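Local coordinates for protein tricorn protease (Thermoplasma acidophilum, PDB 1K32) that hydrolyses peptide bonds as a serine protease, probably trimming peptides in a disassembly line with the proteasome, with beta propellers that probably gate substrate entry, at residues 24-29 against 58-63; 201-206 against 220-225; 431-436 against 456-461. All blocks are in the same frame, centred on the assembly; numbering follows the deposited sequence.

Interaction 1: 24-29 against 58-63; sequences GDRIIF and ARFFPD
Two neighbouring blades of the N-terminal six-bladed beta propeller pack together here, with Arg26 and Ile28 of one set against Ala58 and Phe60 of the next. Strand 26-31 is the second strand of its blade, and strand 54-60 is the first of the blade that follows. The short segments run nearly antiparallel, at 160°, but their axes stay 7.8 Å apart. No hydrogen bond crosses the gap, and side chains fill it. Ile28 and Phe60 carry most of the contact. The CG1 of Ile28 sits between the backbone N and the carbonyl carbon (chi1 53°), which sends CD1 out over one face of the Phe60 ring. Ile28 CD1 lies 4.0 Å from the centroid of that ring, a CH-pi contact over the face. The other branch reaches the ring too, with Ile28 CG2 3.5 Å from Phe60 CZ. Ile28 CD1 also meets Ala58 CB at 3.9 Å, so one methyl touches both Ala58 and Phe60. Ile67, on the next strand of that blade, packs on Ile28, Ala58 and Phe60. Arg26 closes the border at its partly exposed end. Its chain bends at chi2 and chi3 and makes weak polar contacts with Glu37 and with the Gly64 carbonyl. Its guanidinium plane stands 83° from the Phe60 ring, with Arg26 NH1 3.4 Å from Phe60 CE2.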
ATOM      1  N   GLY A  24      76.465 -23.440 -19.081  1.00 28.43           N
ATOM      2  CA  GLY A  24      77.807 -23.389 -18.526  1.00 29.74           C
ATOM      3  C   GLY A  24      77.827 -23.882 -17.090  1.00 29.95           C
ATOM      4  O   GLY A  24      77.504 -25.036 -16.811  1.00 28.51           O
ATOM      5  N   ASP A  25      78.216 -23.003 -16.175  1.00 31.04           N
ATOM      6  CA  ASP A  25      78.266 -23.346 -14.761  1.00 33.27           C
ATOM      7  C   ASP A  25      77.067 -22.791 -14.020  1.00 33.13           C
ATOM      8  O   ASP A  25      77.047 -22.788 -12.786  1.00 31.21           O
ATOM      9  CB  ASP A  25      79.534 -22.788 -14.114  1.00 36.85           C
ATOM     10  CG  ASP A  25      80.774 -23.521 -14.550  1.00 39.41           C
ATOM     11  OD1 ASP A  25      80.762 -24.768 -14.472  1.00 40.90           O
ATOM     12  OD2 ASP A  25      81.752 -22.858 -14.964  1.00 42.32           O
ATOM     13  N   ARG A  26      76.076 -22.311 -14.766  1.00 30.89           N
ATOM     14  CA  ARG A  26      74.890 -21.753 -14.134  1.00 32.72           C
ATOM     15  C   ARG A  26      73.697 -22.654 -14.371  1.00 30.55           C
ATOM     16  O   ARG A  26      73.477 -23.140 -15.474  1.00 29.21           O
ATOM     17  CB  ARG A  26      74.576 -20.348 -14.671  1.00 34.37           C
ATOM     18  CG  ARG A  26      75.747 -19.376 -14.620  1.00 38.70           C
ATOM     19  CD  ARG A  26      75.287 -17.934 -14.422  1.00 42.05           C
ATOM     20  NE  ARG A  26      74.302 -17.476 -15.407  1.00 45.83           N
ATOM     21  CZ  ARG A  26      74.524 -17.380 -16.715  1.00 46.37           C
ATOM     22  NH1 ARG A  26      73.565 -16.945 -17.514  1.00 48.26           N
ATOM     23  NH2 ARG A  26      75.695 -17.730 -17.228  1.00 48.65           N
ATOM     24  N   ILE A  27      72.939 -22.879 -13.308  1.00 29.19           N
ATOM     25  CA  ILE A  27      71.749 -23.706 -13.365  1.00 27.57           C
ATOM     26  C   ILE A  27      70.601 -22.952 -12.742  1.00 25.43           C
ATOM     27  O   ILE A  27      70.732 -22.443 -11.636  1.00 27.03           O
ATOM     28  CB  ILE A  27      71.941 -25.000 -12.577  1.00 29.13           C
ATOM     29  CG1 ILE A  27      72.830 -25.952 -13.372  1.00 31.13           C
ATOM     30  CG2 ILE A  27      70.604 -25.610 -12.247  1.00 29.08           C
ATOM     31  CD1 ILE A  27      73.227 -27.187 -12.602  1.00 34.53           C
ATOM     32  N   ILE A  28      69.489 -22.854 -13.463  1.00 23.57           N
ATOM     33  CA  ILE A  28      68.306 -22.193 -12.928  1.00 21.37           C
ATOM     34  C   ILE A  28      67.280 -23.288 -12.662  1.00 21.22           C
ATOM     35  O   ILE A  28      67.290 -24.339 -13.311  1.00 22.11           O
ATOM     36  CB  ILE A  28      67.728 -21.117 -13.901  1.00 20.26           C
ATOM     37  CG1 ILE A  28      67.471 -21.698 -15.291  1.00 19.59           C
ATOM     38  CG2 ILE A  28      68.685 -19.945 -13.964  1.00 20.59           C
ATOM     39  CD1 ILE A  28      66.871 -20.673 -16.292  1.00 19.52           C
ATOM     40  N   PHE A  29      66.411 -23.056 -11.690  1.00 20.07           N
ATOM     41  CA  PHE A  29      65.417 -24.043 -11.331  1.00 20.24           C
ATOM     42  C   PHE A  29      64.327 -23.364 -10.530  1.00 20.09           C
ATOM     43  O   PHE A  29      64.468 -22.213 -10.124  1.00 17.50           O
ATOM     44  CB  PHE A  29      66.075 -25.170 -10.500  1.00 22.28           C
ATOM     45  CG  PHE A  29      66.731 -24.687  -9.233  1.00 22.38           C
ATOM     46  CD1 PHE A  29      65.984 -24.506  -8.067  1.00 22.69           C
ATOM     47  CD2 PHE A  29      68.082 -24.344  -9.221  1.00 24.32           C
ATOM     48  CE1 PHE A  29      66.569 -23.984  -6.913  1.00 22.99           C
ATOM     49  CE2 PHE A  29      68.679 -23.818  -8.068  1.00 24.23           C
ATOM     50  CZ  PHE A  29      67.917 -23.637  -6.912  1.00 23.82           C
ATOM     51  N   ALA A  58      61.483 -22.358 -17.188  1.00 18.73           N
ATOM     52  CA  ALA A  58      62.381 -21.219 -17.408  1.00 19.99           C
ATOM     53  C   ALA A  58      63.485 -21.713 -18.325  1.00 21.15           C
ATOM     54  O   ALA A  58      64.110 -22.737 -18.041  1.00 17.58           O
ATOM     55  CB  ALA A  58      62.975 -20.734 -16.090  1.00 19.17           C
ATOM     56  N   ARG A  59      63.712 -20.983 -19.415  1.00 18.95           N
ATOM     57  CA  ARG A  59      64.708 -21.357 -20.408  1.00 20.43           C
ATOM     58  C   ARG A  59      65.700 -20.250 -20.719  1.00 20.94           C
ATOM     59  O   ARG A  59      65.303 -19.126 -21.032  1.00 21.88           O
ATOM     60  CB  ARG A  59      64.014 -21.759 -21.720  1.00 20.72           C
ATOM     61  CG  ARG A  59      63.222 -23.069 -21.669  1.00 21.79           C
ATOM     62  CD  ARG A  59      64.167 -24.255 -21.482  1.00 23.90           C
ATOM     63  NE  ARG A  59      65.083 -24.392 -22.607  1.00 25.67           N
ATOM     64  CZ  ARG A  59      64.731 -24.832 -23.812  1.00 27.37           C
ATOM     65  NH1 ARG A  59      65.632 -24.922 -24.779  1.00 28.07           N
ATOM     66  NH2 ARG A  59      63.478 -25.195 -24.047  1.00 28.75           N
ATOM     67  N   PHE A  60      66.987 -20.582 -20.648  1.00 21.81           N
ATOM     68  CA  PHE A  60      68.061 -19.643 -20.973  1.00 22.94           C
ATOM     69  C   PHE A  60      68.024 -19.388 -22.479  1.00 23.50           C
ATOM     70  O   PHE A  60      67.804 -20.312 -23.255  1.00 22.69           O
ATOM     71  CB  PHE A  60      69.453 -20.239 -20.700  1.00 20.65           C
ATOM     72  CG  PHE A  60      69.908 -20.182 -19.263  1.00 21.68           C
ATOM     73  CD1 PHE A  60      70.015 -21.347 -18.508  1.00 22.78           C
ATOM     74  CD2 PHE A  60      70.313 -18.985 -18.692  1.00 23.05           C
ATOM     75  CE1 PHE A  60      70.528 -21.316 -17.205  1.00 24.90           C
ATOM     76  CE2 PHE A  60      70.824 -18.938 -17.391  1.00 22.81           C
ATOM     77  CZ  PHE A  60      70.933 -20.106 -16.648  1.00 22.49           C
ATOM     78  N   PHE A  61      68.242 -18.149 -22.899  1.00 24.38           N
ATOM     79  CA  PHE A  61      68.320 -17.887 -24.325  1.00 27.63           C
ATOM     80  C   PHE A  61      69.694 -18.456 -24.685  1.00 29.59           C
ATOM     81  O   PHE A  61      70.542 -18.631 -23.806  1.00 27.90           O
ATOM     82  CB  PHE A  61      68.275 -16.384 -24.627  1.00 26.80           C
ATOM     83  CG  PHE A  61      66.893 -15.858 -24.850  1.00 25.44           C
ATOM     84  CD1 PHE A  61      65.988 -15.761 -23.798  1.00 26.39           C
ATOM     85  CD2 PHE A  61      66.486 -15.461 -26.121  1.00 26.18           C
ATOM     86  CE1 PHE A  61      64.694 -15.273 -24.012  1.00 23.70           C
ATOM     87  CE2 PHE A  61      65.199 -14.974 -26.342  1.00 24.62           C
ATOM     88  CZ  PHE A  61      64.305 -14.879 -25.286  1.00 24.77           C
ATOM     89  N   PRO A  62      69.931 -18.752 -25.970  1.00 31.12           N
ATOM     90  CA  PRO A  62      71.203 -19.311 -26.446  1.00 33.87           C
ATOM     91  C   PRO A  62      72.510 -18.742 -25.869  1.00 33.71           C
ATOM     92  O   PRO A  62      73.437 -19.499 -25.580  1.00 32.73           O
ATOM     93  CB  PRO A  62      71.110 -19.138 -27.969  1.00 35.04           C
ATOM     94  CG  PRO A  62      70.127 -18.002 -28.132  1.00 35.24           C
ATOM     95  CD  PRO A  62      69.090 -18.366 -27.112  1.00 31.93           C
ATOM     96  N   ASP A  63      72.589 -17.428 -25.697  1.00 33.76           N
ATOM     97  CA  ASP A  63      73.804 -16.822 -25.169  1.00 35.10           C
ATOM     98  C   ASP A  63      73.839 -16.762 -23.644  1.00 35.72           C
ATOM     99  O   ASP A  63      74.790 -16.229 -23.060  1.00 35.70           O
ATOM    100  CB  ASP A  63      73.989 -15.419 -25.751  1.00 36.60           C
ATOM    101  CG  ASP A  63      72.873 -14.475 -25.370  1.00 38.89           C
ATOM    102  OD1 ASP A  63      72.821 -13.363 -25.938  1.00 41.71           O
ATOM    103  OD2 ASP A  63      72.054 -14.835 -24.501  1.00 40.09           O
TER

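Interaction 2: 201-206 against 220-225; sequences DMSTHV and TDIDGF
The His205 carbonyl takes a hydrogen bond from Thr220 on one side of its plane. Thr220 OG1 lies 2.8 Å from His205 O and stands 56° out of the carbonyl plane, well away from the usual lone-pair direction. The His205 imidazole turns elsewhere, and its two ring nitrogens bond to Gly185 N and Phe171 O. The Asp221 carboxylate has one oxygen on each of two tasks. OD1 is held by Gly178 N. OD2 comes obliquely up to Thr204, 3.6 Å from Thr204 CB, and takes a hydrogen bond from a water at 2.8 Å. That water also accepts from His205 N and so ties the two loops together. The threonines meet at about a right angle. Thr220 OG1 points away from its own backbone N (chi1 -167°) and is therefore turned to the other loop, where it accepts from Thr204 OG1 while donating to the carbonyl. The separation of Thr204 OG1 and Thr220 OG1, 2.5 Å, is short and its exact value is doubtful. Ile222 packs across Thr204, with Ile222 CB 3.3 Å from Thr204 OG1. The fit is tight, since Thr204 CG2 is 3.5 Å from Ile222 CA. Asp221 opens a type I turn whose closing bond runs from Gly224 N to Asp221 O. In the six-bladed propeller, segment 201-206 is the crossing from the last strand of one blade to the first strand of the next, and it rests on the turn between the second and third strands of that next blade.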
ATOM      1  N   ASP A 201      59.231 -43.095 -32.660  1.00 27.25           N
ATOM      2  CA  ASP A 201      57.871 -43.524 -32.408  1.00 27.71           C
ATOM      3  C   ASP A 201      58.010 -44.854 -31.664  1.00 27.76           C
ATOM      4  O   ASP A 201      58.147 -45.906 -32.277  1.00 27.54           O
ATOM      5  CB  ASP A 201      57.134 -43.731 -33.741  1.00 27.23           C
ATOM      6  CG  ASP A 201      55.644 -43.981 -33.559  1.00 29.60           C
ATOM      7  OD1 ASP A 201      55.260 -44.596 -32.540  1.00 28.86           O
ATOM      8  OD2 ASP A 201      54.858 -43.578 -34.448  1.00 30.40           O
ATOM      9  N   MET A 202      58.001 -44.793 -30.338  1.00 29.21           N
ATOM     10  CA  MET A 202      58.135 -45.983 -29.502  1.00 28.21           C
ATOM     11  C   MET A 202      56.785 -46.359 -28.910  1.00 28.36           C
ATOM     12  O   MET A 202      55.833 -45.582 -28.976  1.00 27.57           O
ATOM     13  CB  MET A 202      59.136 -45.716 -28.375  1.00 28.95           C
ATOM     14  CG  MET A 202      60.564 -45.513 -28.867  1.00 32.80           C
ATOM     15  SD  MET A 202      61.728 -44.975 -27.599  1.00 32.56           S
ATOM     16  CE  MET A 202      61.679 -43.323 -27.820  1.00 38.25           C
ATOM     17  N   SER A 203      56.701 -47.550 -28.327  1.00 27.30           N
ATOM     18  CA  SER A 203      55.457 -47.995 -27.734  1.00 27.36           C
ATOM     19  C   SER A 203      55.060 -47.091 -26.574  1.00 27.79           C
ATOM     20  O   SER A 203      53.869 -46.899 -26.325  1.00 27.39           O
ATOM     21  CB  SER A 203      55.574 -49.446 -27.253  1.00 27.94           C
ATOM     22  OG  SER A 203      56.509 -49.563 -26.198  1.00 30.41           O
ATOM     23  N   THR A 204      56.052 -46.529 -25.879  1.00 26.54           N
ATOM     24  CA  THR A 204      55.804 -45.641 -24.747  1.00 25.08           C
ATOM     25  C   THR A 204      55.988 -44.157 -25.094  1.00 25.40           C
ATOM     26  O   THR A 204      56.437 -43.806 -26.179  1.00 26.17           O
ATOM     27  CB  THR A 204      56.721 -45.993 -23.536  1.00 26.18           C
ATOM     28  OG1 THR A 204      58.099 -45.863 -23.915  1.00 25.22           O
ATOM     29  CG2 THR A 204      56.461 -47.437 -23.072  1.00 26.45           C
ATOM     30  N   HIS A 205      55.636 -43.302 -24.143  1.00 25.45           N
ATOM     31  CA  HIS A 205      55.700 -41.850 -24.274  1.00 24.23           C
ATOM     32  C   HIS A 205      57.105 -41.253 -24.169  1.00 23.59           C
ATOM     33  O   HIS A 205      57.834 -41.527 -23.230  1.00 23.01           O
ATOM     34  CB  HIS A 205      54.811 -41.237 -23.195  1.00 23.96           C
ATOM     35  CG  HIS A 205      54.899 -39.748 -23.106  1.00 25.77           C
ATOM     36  ND1 HIS A 205      54.460 -38.915 -24.114  1.00 25.38           N
ATOM     37  CD2 HIS A 205      55.312 -38.940 -22.104  1.00 25.30           C
ATOM     38  CE1 HIS A 205      54.590 -37.659 -23.730  1.00 26.96           C
ATOM     39  NE2 HIS A 205      55.103 -37.646 -22.515  1.00 26.93           N
ATOM     40  N   VAL A 206      57.468 -40.415 -25.131  1.00 21.92           N
ATOM     41  CA  VAL A 206      58.770 -39.776 -25.114  1.00 22.18           C
ATOM     42  C   VAL A 206      58.572 -38.337 -24.681  1.00 22.19           C
ATOM     43  O   VAL A 206      57.705 -37.645 -25.211  1.00 19.88           O
ATOM     44  CB  VAL A 206      59.415 -39.808 -26.513  1.00 25.00           C
ATOM     45  CG1 VAL A 206      60.679 -38.964 -26.534  1.00 25.18           C
ATOM     46  CG2 VAL A 206      59.721 -41.248 -26.896  1.00 24.68           C
ATOM     47  N   THR A 220      61.805 -41.733 -21.258  1.00 24.38           N
ATOM     48  CA  THR A 220      60.697 -42.663 -21.484  1.00 24.45           C
ATOM     49  C   THR A 220      60.773 -43.822 -20.505  1.00 23.87           C
ATOM     50  O   THR A 220      61.815 -44.073 -19.914  1.00 24.62           O
ATOM     51  CB  THR A 220      60.648 -43.198 -22.931  1.00 25.84           C
ATOM     52  OG1 THR A 220      59.387 -43.844 -23.144  1.00 28.15           O
ATOM     53  CG2 THR A 220      61.764 -44.181 -23.191  1.00 25.64           C
ATOM     54  N   ASP A 221      59.666 -44.518 -20.309  1.00 23.11           N
ATOM     55  CA  ASP A 221      59.662 -45.627 -19.365  1.00 27.28           C
ATOM     56  C   ASP A 221      59.375 -46.960 -20.047  1.00 28.12           C
ATOM     57  O   ASP A 221      58.726 -47.841 -19.477  1.00 27.99           O
ATOM     58  CB  ASP A 221      58.648 -45.358 -18.246  1.00 24.73           C
ATOM     59  CG  ASP A 221      57.230 -45.164 -18.767  1.00 26.60           C
ATOM     60  OD1 ASP A 221      56.351 -44.768 -17.972  1.00 24.84           O
ATOM     61  OD2 ASP A 221      56.988 -45.409 -19.966  1.00 26.00           O
ATOM     62  N   ILE A 222      59.892 -47.114 -21.261  1.00 29.47           N
ATOM     63  CA  ILE A 222      59.667 -48.336 -22.017  1.00 31.18           C
ATOM     64  C   ILE A 222      60.150 -49.592 -21.295  1.00 32.13           C
ATOM     65  O   ILE A 222      59.686 -50.688 -21.589  1.00 32.94           O
ATOM     66  CB  ILE A 222      60.340 -48.270 -23.391  1.00 30.49           C
ATOM     67  CG1 ILE A 222      59.903 -49.473 -24.228  1.00 31.09           C
ATOM     68  CG2 ILE A 222      61.851 -48.216 -23.220  1.00 30.31           C
ATOM     69  CD1 ILE A 222      60.230 -49.364 -25.686  1.00 33.42           C
ATOM     70  N   ASP A 223      61.072 -49.434 -20.351  1.00 33.28           N
ATOM     71  CA  ASP A 223      61.589 -50.578 -19.611  1.00 34.42           C
ATOM     72  C   ASP A 223      60.969 -50.713 -18.217  1.00 33.77           C
ATOM     73  O   ASP A 223      61.438 -51.493 -17.390  1.00 34.67           O
ATOM     74  CB  ASP A 223      63.125 -50.492 -19.538  1.00 35.85           C
ATOM     75  CG  ASP A 223      63.793 -50.731 -20.903  1.00 37.75           C
ATOM     76  OD1 ASP A 223      64.892 -50.196 -21.154  1.00 37.15           O
ATOM     77  OD2 ASP A 223      63.213 -51.469 -21.730  1.00 39.88           O
ATOM     78  N   GLY A 224      59.912 -49.954 -17.955  1.00 32.20           N
ATOM     79  CA  GLY A 224      59.246 -50.048 -16.668  1.00 30.48           C
ATOM     80  C   GLY A 224      59.412 -48.882 -15.713  1.00 29.85           C
ATOM     81  O   GLY A 224      58.680 -48.774 -14.732  1.00 30.46           O
ATOM     82  N   PHE A 225      60.363 -48.002 -15.991  1.00 28.07           N
ATOM     83  CA  PHE A 225      60.615 -46.857 -15.124  1.00 27.30           C
ATOM     84  C   PHE A 225      61.230 -45.754 -15.979  1.00 25.71           C
ATOM     85  O   PHE A 225      61.893 -46.043 -16.971  1.00 23.62           O
ATOM     86  CB  PHE A 225      61.597 -47.261 -14.022  1.00 26.35           C
ATOM     87  CG  PHE A 225      61.542 -46.391 -12.798  1.00 23.68           C
ATOM     88  CD1 PHE A 225      60.680 -46.700 -11.753  1.00 24.51           C
ATOM     89  CD2 PHE A 225      62.359 -45.276 -12.687  1.00 25.31           C
ATOM     90  CE1 PHE A 225      60.632 -45.907 -10.596  1.00 26.26           C
ATOM     91  CE2 PHE A 225      62.324 -44.472 -11.540  1.00 26.24           C
ATOM     92  CZ  PHE A 225      61.459 -44.788 -10.489  1.00 25.81           C
TER
HETATM   93  O   HOH W   1      54.928 -43.803 -21.012  1.00 19.57           O

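Interaction 3: 431-436 against 456-461; sequences NSRFIA and VYDMEG
Arg433 reaches across to Asp458 and Glu460 in two different ways. Its CG is anti to the backbone N (chi1 176°) and the chain runs straight out to the guanidinium. Asp458 meets the guanidinium at its edge. Arg433 NE bonds to the syn side of Asp458 OD1 at 3.2 Å, and a weak bond joins Arg433 NH1 to Asp458 OD2. Glu460 instead lies stacked over one guanidinium face, the two planes 25° apart. Glu460 OE2 is 3.0 Å from Arg433 NH2, but no N-H points at it, so that pair is held by charge alone. Asp458 OD1 also accepts from Glu460 N, from the face opposite Arg433 NE, which makes an Asx turn. Phe434 lies beside Asp458, pointing the same way, and the Arg433 CG sits over its ring. A methionine in place of Arg433 would probably deprive Glu460 of this cation, leave Asp458 with a weaker hold through distant Lys463, and free Glu460 to swing. Next to this network, the hairpin of strands 434-441 and 451-458, the second and third of a blade of the seven-bladed propeller, pairs regularly. Tyr457 N bonds to Ile435 O at 2.7 Å, and Met459 N bonds to Arg433 O at 2.8 Å. Ile435 and Tyr457 lie side by side on one face of the sheet, their CB atoms 4.2 Å apart. The chemistry implies apolar faces that pack on the neighbouring blades, finished at the hairpin's open end by an ionic network running from buried Asp458 to exposed Glu460.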
ATOM      1  N   ASN A 431       8.956 -38.310  16.071  1.00 26.64           N
ATOM      2  CA  ASN A 431       8.877 -39.107  17.288  1.00 28.75           C
ATOM      3  C   ASN A 431      10.007 -40.144  17.325  1.00 29.87           C
ATOM      4  O   ASN A 431      10.006 -41.051  18.161  1.00 28.14           O
ATOM      5  CB  ASN A 431       7.511 -39.803  17.404  1.00 27.76           C
ATOM      6  CG  ASN A 431       7.243 -40.768  16.268  1.00 27.42           C
ATOM      7  OD1 ASN A 431       8.158 -41.176  15.557  1.00 25.25           O
ATOM      8  ND2 ASN A 431       5.982 -41.149  16.102  1.00 24.43           N
ATOM      9  N   SER A 432      10.962 -39.998  16.406  1.00 28.98           N
ATOM     10  CA  SER A 432      12.134 -40.880  16.319  1.00 28.87           C
ATOM     11  C   SER A 432      11.843 -42.360  16.097  1.00 27.83           C
ATOM     12  O   SER A 432      12.707 -43.210  16.319  1.00 29.20           O
ATOM     13  CB  SER A 432      12.987 -40.719  17.583  1.00 29.45           C
ATOM     14  OG  SER A 432      13.346 -39.359  17.784  1.00 31.68           O
ATOM     15  N   ARG A 433      10.641 -42.681  15.634  1.00 28.02           N
ATOM     16  CA  ARG A 433      10.282 -44.077  15.419  1.00 27.65           C
ATOM     17  C   ARG A 433      10.576 -44.673  14.033  1.00 26.75           C
ATOM     18  O   ARG A 433      10.902 -45.859  13.927  1.00 24.91           O
ATOM     19  CB  ARG A 433       8.808 -44.287  15.758  1.00 29.23           C
ATOM     20  CG  ARG A 433       8.331 -45.692  15.457  1.00 34.19           C
ATOM     21  CD  ARG A 433       7.088 -46.045  16.242  1.00 35.30           C
ATOM     22  NE  ARG A 433       6.568 -47.340  15.829  1.00 35.34           N
ATOM     23  CZ  ARG A 433       5.480 -47.905  16.339  1.00 36.21           C
ATOM     24  NH1 ARG A 433       5.076 -49.089  15.894  1.00 35.28           N
ATOM     25  NH2 ARG A 433       4.802 -47.289  17.299  1.00 35.36           N
ATOM     26  N   PHE A 434      10.467 -43.864  12.983  1.00 22.65           N
ATOM     27  CA  PHE A 434      10.697 -44.359  11.632  1.00 23.70           C
ATOM     28  C   PHE A 434      11.808 -43.626  10.885  1.00 23.56           C
ATOM     29  O   PHE A 434      12.082 -42.442  11.124  1.00 21.26           O
ATOM     30  CB  PHE A 434       9.417 -44.250  10.783  1.00 24.62           C
ATOM     31  CG  PHE A 434       8.167 -44.672  11.493  1.00 25.00           C
ATOM     32  CD1 PHE A 434       7.345 -43.732  12.100  1.00 26.37           C
ATOM     33  CD2 PHE A 434       7.799 -46.013  11.548  1.00 26.02           C
ATOM     34  CE1 PHE A 434       6.169 -44.126  12.749  1.00 26.87           C
ATOM     35  CE2 PHE A 434       6.627 -46.410  12.196  1.00 23.25           C
ATOM     36  CZ  PHE A 434       5.816 -45.470  12.793  1.00 24.88           C
ATOM     37  N   ILE A 435      12.429 -44.349   9.963  1.00 22.63           N
ATOM     38  CA  ILE A 435      13.479 -43.798   9.127  1.00 23.39           C
ATOM     39  C   ILE A 435      13.069 -44.170   7.705  1.00 23.35           C
ATOM     40  O   ILE A 435      12.966 -45.348   7.364  1.00 21.80           O
ATOM     41  CB  ILE A 435      14.865 -44.413   9.477  1.00 25.99           C
ATOM     42  CG1 ILE A 435      15.178 -44.169  10.963  1.00 26.70           C
ATOM     43  CG2 ILE A 435      15.958 -43.804   8.595  1.00 24.59           C
ATOM     44  CD1 ILE A 435      16.492 -44.759  11.449  1.00 24.59           C
ATOM     45  N   ALA A 436      12.788 -43.163   6.888  1.00 22.23           N
ATOM     46  CA  ALA A 436      12.398 -43.406   5.504  1.00 21.52           C
ATOM     47  C   ALA A 436      13.583 -43.017   4.641  1.00 20.89           C
ATOM     48  O   ALA A 436      14.220 -41.993   4.884  1.00 20.25           O
ATOM     49  CB  ALA A 436      11.177 -42.564   5.139  1.00 23.53           C
ATOM     50  N   VAL A 456      10.940 -47.889   4.503  1.00 19.05           N
ATOM     51  CA  VAL A 456      10.748 -47.300   5.813  1.00 20.35           C
ATOM     52  C   VAL A 456      11.151 -48.300   6.888  1.00 22.53           C
ATOM     53  O   VAL A 456      10.678 -49.442   6.900  1.00 21.67           O
ATOM     54  CB  VAL A 456       9.292 -46.888   6.043  1.00 18.62           C
ATOM     55  CG1 VAL A 456       9.149 -46.297   7.439  1.00 19.44           C
ATOM     56  CG2 VAL A 456       8.862 -45.899   4.970  1.00 21.32           C
ATOM     57  N   TYR A 457      12.034 -47.858   7.778  1.00 22.37           N
ATOM     58  CA  TYR A 457      12.525 -48.684   8.875  1.00 22.97           C
ATOM     59  C   TYR A 457      11.815 -48.331  10.179  1.00 22.63           C
ATOM     60  O   TYR A 457      11.796 -47.168  10.589  1.00 22.43           O
ATOM     61  CB  TYR A 457      14.030 -48.468   9.049  1.00 26.18           C
ATOM     62  CG  TYR A 457      14.654 -49.313  10.130  1.00 28.63           C
ATOM     63  CD1 TYR A 457      14.718 -50.701   9.999  1.00 29.98           C
ATOM     64  CD2 TYR A 457      15.189 -48.730  11.278  1.00 28.99           C
ATOM     65  CE1 TYR A 457      15.303 -51.488  10.983  1.00 33.30           C
ATOM     66  CE2 TYR A 457      15.779 -49.512  12.274  1.00 32.91           C
ATOM     67  CZ  TYR A 457      15.830 -50.891  12.116  1.00 32.70           C
ATOM     68  OH  TYR A 457      16.394 -51.680  13.090  1.00 37.43           O
ATOM     69  N   ASP A 458      11.227 -49.331  10.824  1.00 22.66           N
ATOM     70  CA  ASP A 458      10.537 -49.121  12.093  1.00 26.77           C
ATOM     71  C   ASP A 458      11.485 -49.510  13.226  1.00 28.15           C
ATOM     72  O   ASP A 458      11.811 -50.695  13.395  1.00 26.77           O
ATOM     73  CB  ASP A 458       9.270 -49.986  12.173  1.00 28.37           C
ATOM     74  CG  ASP A 458       8.394 -49.655  13.393  1.00 31.79           C
ATOM     75  OD1 ASP A 458       8.899 -49.082  14.383  1.00 32.58           O
ATOM     76  OD2 ASP A 458       7.188 -49.984  13.367  1.00 34.26           O
ATOM     77  N   MET A 459      11.922 -48.510  13.991  1.00 29.75           N
ATOM     78  CA  MET A 459      12.822 -48.721  15.123  1.00 33.69           C
ATOM     79  C   MET A 459      12.217 -49.718  16.118  1.00 36.10           C
ATOM     80  O   MET A 459      12.943 -50.448  16.795  1.00 35.08           O
ATOM     81  CB  MET A 459      13.104 -47.394  15.836  1.00 33.75           C
ATOM     82  CG  MET A 459      13.963 -46.417  15.049  1.00 36.66           C
ATOM     83  SD  MET A 459      15.702 -46.889  14.970  1.00 40.02           S
ATOM     84  CE  MET A 459      16.314 -46.128  16.437  1.00 37.42           C
ATOM     85  N   GLU A 460      10.889 -49.732  16.217  1.00 38.46           N
ATOM     86  CA  GLU A 460      10.201 -50.662  17.112  1.00 40.83           C
ATOM     87  C   GLU A 460       9.904 -51.927  16.327  1.00 40.19           C
ATOM     88  O   GLU A 460       8.933 -51.992  15.576  1.00 40.91           O
ATOM     89  CB  GLU A 460       8.895 -50.058  17.634  1.00 41.21           C
ATOM     90  CG  GLU A 460       9.098 -48.847  18.519  1.00 44.83           C
ATOM     91  CD  GLU A 460       7.811 -48.344  19.145  1.00 46.64           C
ATOM     92  OE1 GLU A 460       7.871 -47.326  19.865  1.00 49.65           O
ATOM     93  OE2 GLU A 460       6.744 -48.957  18.928  1.00 48.13           O
ATOM     94  N   GLY A 461      10.746 -52.936  16.499  1.00 40.97           N
ATOM     95  CA  GLY A 461      10.553 -54.176  15.772  1.00 41.86           C
ATOM     96  C   GLY A 461      11.707 -54.370  14.814  1.00 41.88           C
ATOM     97  O   GLY A 461      12.015 -55.490  14.395  1.00 42.28           O
TER

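The three contacts come one after another along the chain. Interactions 1 and 2 belong to the same N-terminal six-bladed propeller, their centres about 28 Å apart and their nearest atoms about 14 Å apart. Interaction 3 is in the seven-bladed propeller that follows, about 71 Å from interaction 1 and about 59 Å from interaction 2 between centres. Interactions 1 and 3 lie on opposite sides of the chain's centre. None of the three touches another. Interactions 1 and 2 each join successive blades, the first strand against strand, the second where a linking loop rests on a turn, whereas interaction 3 works inside one blade. They thus sample two levels of propeller construction: blade against blade in the first domain, strand beside strand in the second.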